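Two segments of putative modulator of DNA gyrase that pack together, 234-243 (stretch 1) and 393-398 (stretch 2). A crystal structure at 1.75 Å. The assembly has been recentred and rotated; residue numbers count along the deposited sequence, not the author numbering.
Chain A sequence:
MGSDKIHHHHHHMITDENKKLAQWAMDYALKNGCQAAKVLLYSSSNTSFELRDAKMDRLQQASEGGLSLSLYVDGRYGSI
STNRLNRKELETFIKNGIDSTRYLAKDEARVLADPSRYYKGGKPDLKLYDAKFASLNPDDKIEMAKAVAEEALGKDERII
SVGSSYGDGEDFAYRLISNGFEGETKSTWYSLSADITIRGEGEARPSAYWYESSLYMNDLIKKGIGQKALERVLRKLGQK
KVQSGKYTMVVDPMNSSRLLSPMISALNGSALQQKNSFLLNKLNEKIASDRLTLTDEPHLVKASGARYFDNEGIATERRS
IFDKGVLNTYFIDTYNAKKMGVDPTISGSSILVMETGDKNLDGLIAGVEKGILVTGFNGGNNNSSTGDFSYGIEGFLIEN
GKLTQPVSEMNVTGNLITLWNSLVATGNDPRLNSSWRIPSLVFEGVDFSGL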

# COMPACT_ATOMS: atom_id res chain seq x y z
N LEU A 234 19.75 -19.89 4.91
CA LEU A 234 21.05 -20.34 5.40
C LEU A 234 22.18 -19.88 4.47
O LEU A 234 23.30 -19.68 4.92
CB LEU A 234 21.11 -21.86 5.56
CG LEU A 234 20.19 -22.48 6.63
CD1 LEU A 234 20.11 -23.99 6.51
CD2 LEU A 234 20.63 -22.08 8.04
N ARG A 235 21.88 -19.73 3.19
CA ARG A 235 22.84 -19.27 2.20
C ARG A 235 23.17 -17.80 2.38
O ARG A 235 24.12 -17.31 1.78
CB ARG A 235 22.28 -19.50 0.79
CG ARG A 235 22.51 -20.93 0.30
CD ARG A 235 21.94 -21.19 -1.11
NE ARG A 235 22.21 -22.57 -1.54
N LYS A 236 22.37 -17.10 3.19
CA LYS A 236 22.60 -15.68 3.46
C LYS A 236 23.66 -15.49 4.56
O LYS A 236 24.06 -14.36 4.83
CB LYS A 236 21.31 -14.98 3.87
CG LYS A 236 20.19 -15.00 2.79
CD LYS A 236 19.19 -13.87 3.05
CE LYS A 236 18.11 -13.78 1.97
NZ LYS A 236 17.34 -12.48 2.05
N LEU A 237 24.09 -16.57 5.19
CA LEU A 237 25.04 -16.49 6.29
C LEU A 237 26.43 -16.19 5.72
O LEU A 237 26.84 -16.79 4.73
CB LEU A 237 25.07 -17.79 7.08
CG LEU A 237 23.84 -18.11 7.96
CD1 LEU A 237 24.01 -19.50 8.57
CD2 LEU A 237 23.63 -17.05 9.05
N GLY A 238 27.14 -15.26 6.34
CA GLY A 238 28.50 -14.92 5.96
C GLY A 238 28.56 -13.91 4.83
O GLY A 238 29.64 -13.65 4.30
N GLN A 239 27.44 -13.31 4.46
CA GLN A 239 27.46 -12.35 3.35
C GLN A 239 28.40 -11.18 3.63
O GLN A 239 28.46 -10.68 4.75
CB GLN A 239 26.07 -11.85 3.03
CG GLN A 239 25.23 -12.79 2.19
CD GLN A 239 23.78 -12.32 2.06
OE1 GLN A 239 23.34 -11.49 2.86
NE2 GLN A 239 23.04 -12.87 1.08
N LYS A 240 29.17 -10.79 2.62
CA LYS A 240 30.21 -9.75 2.73
C LYS A 240 30.31 -9.01 1.38
O LYS A 240 29.96 -9.56 0.36
CB LYS A 240 31.60 -10.36 2.98
CG LYS A 240 31.94 -10.77 4.39
CD LYS A 240 33.44 -10.93 4.60
CE LYS A 240 34.03 -12.05 3.76
NZ LYS A 240 35.45 -12.36 4.16
N LYS A 241 30.86 -7.80 1.39
CA LYS A 241 31.19 -7.09 0.17
C LYS A 241 32.32 -7.81 -0.56
O LYS A 241 33.06 -8.58 0.04
CB LYS A 241 31.65 -5.67 0.48
CG LYS A 241 30.55 -4.76 1.05
CD LYS A 241 31.10 -3.36 1.44
CE LYS A 241 30.00 -2.28 1.41
NZ LYS A 241 30.57 -0.89 1.40
N VAL A 242 32.45 -7.54 -1.87
CA VAL A 242 33.58 -8.01 -2.67
C VAL A 242 34.19 -6.80 -3.37
O VAL A 242 33.61 -5.71 -3.31
CB VAL A 242 33.16 -9.08 -3.71
CG1 VAL A 242 32.60 -10.31 -3.01
CG2 VAL A 242 32.12 -8.50 -4.70
N GLN A 243 35.33 -6.96 -4.02
CA GLN A 243 35.99 -5.81 -4.66
C GLN A 243 35.10 -5.20 -5.74
O GLN A 243 34.42 -5.93 -6.47
CB GLN A 243 37.32 -6.19 -5.30
CG GLN A 243 38.14 -4.99 -5.79
N ILE A 393 22.15 -5.43 -4.26
CA ILE A 393 22.14 -6.86 -4.53
C ILE A 393 22.75 -7.69 -3.39
O ILE A 393 23.55 -7.24 -2.58
CB ILE A 393 22.87 -7.17 -5.88
CG1 ILE A 393 24.36 -6.87 -5.80
CG2 ILE A 393 22.18 -6.42 -7.02
CD1 ILE A 393 25.25 -8.12 -5.51
N GLU A 394 22.31 -8.94 -3.37
CA GLU A 394 22.94 -9.98 -2.63
C GLU A 394 22.99 -11.26 -3.47
O GLU A 394 22.25 -11.41 -4.45
CB GLU A 394 22.17 -10.20 -1.33
CG GLU A 394 20.78 -10.80 -1.48
CD GLU A 394 20.17 -11.13 -0.12
OE1 GLU A 394 20.51 -12.19 0.48
OE2 GLU A 394 19.37 -10.31 0.35
N GLY A 395 23.84 -12.19 -3.06
CA GLY A 395 24.02 -13.43 -3.79
C GLY A 395 25.34 -14.12 -3.48
O GLY A 395 25.71 -14.32 -2.32
N PHE A 396 26.04 -14.51 -4.54
CA PHE A 396 27.29 -15.20 -4.42
C PHE A 396 28.29 -14.76 -5.46
O PHE A 396 27.92 -14.50 -6.62
CB PHE A 396 27.08 -16.70 -4.58
CG PHE A 396 26.47 -17.32 -3.39
CD1 PHE A 396 25.10 -17.38 -3.27
CD2 PHE A 396 27.28 -17.82 -2.36
CE1 PHE A 396 24.51 -17.94 -2.14
CE2 PHE A 396 26.71 -18.38 -1.25
CZ PHE A 396 25.30 -18.44 -1.15
N LEU A 397 29.54 -14.72 -5.05
CA LEU A 397 30.63 -14.62 -5.99
C LEU A 397 30.70 -15.93 -6.79
O LEU A 397 30.42 -17.01 -6.25
CB LEU A 397 31.93 -14.36 -5.23
CG LEU A 397 33.21 -14.01 -5.96
CD1 LEU A 397 32.98 -12.80 -6.87
CD2 LEU A 397 34.33 -13.75 -4.94
N ILE A 398 31.06 -15.82 -8.08
CA ILE A 398 31.26 -16.97 -8.97
C ILE A 398 32.70 -16.92 -9.40
O ILE A 398 33.12 -15.92 -9.96
CB ILE A 398 30.38 -16.92 -10.26
CG1 ILE A 398 28.89 -16.72 -9.96
CG2 ILE A 398 30.55 -18.20 -11.04
CD1 ILE A 398 28.05 -16.42 -11.20
O HOH W 1 23.91 -15.26 -0.40

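Stretch 2 is a strand that runs on past both ends of the segment. Stretch 1 lies beside it as an irregular chain with two beta turns, type I from Leu-234 to Leu-237 and type II from Lys-236 to Gln-239. The first is closed by a hydrogen bond from Leu-237 N to Leu-234 O, 3.2 Å. The nearest CA atoms across the contact, Lys-236 CA and Gly-395 CA, are 7.7 Å apart. No direct backbone hydrogen bond joins the stretches, so side chains and one water make the link.

Glu-394 covers the most surface. Its CB points toward stretch 1, and its carboxylate meets two side chains. Gln-239 NE2 donates to Glu-394 OE1 at 2.7 Å, with a nearly straight N-H...O angle of 169°. This is a short bond from an amide to a charged acceptor. Lys-236 NZ approaches Glu-394 OE2 at 3.4 Å, forming a salt bridge whose hydrogen bond is weak. The extended lysine chain starts sideways, but its end comes nearer to the strand.

Gln-239 is next in covered area. Its CB also points toward the strand. Besides binding Glu-394, Gln-239 NE2 donates to water 1 at 2.9 Å. The water in turn donates to Arg-235 O at 3.0 Å and to Gly-395 O at 2.8 Å. It thus joins the two backbones through carbonyls that cannot donate to each other.

Phe-396 follows closely. Its CB points away, yet the ring end returns to Arg-235. Phe-396 CZ lies 3.4 Å from Arg-235 O and 3.7 Å from Arg-235 CB. The carbonyl approaches the ring obliquely. The outer guanidinium atoms of Arg-235 are not modelled.

Further along, Val-242 CG1 and Leu-397 CD2 meet at 4.3 Å in a loose apolar contact.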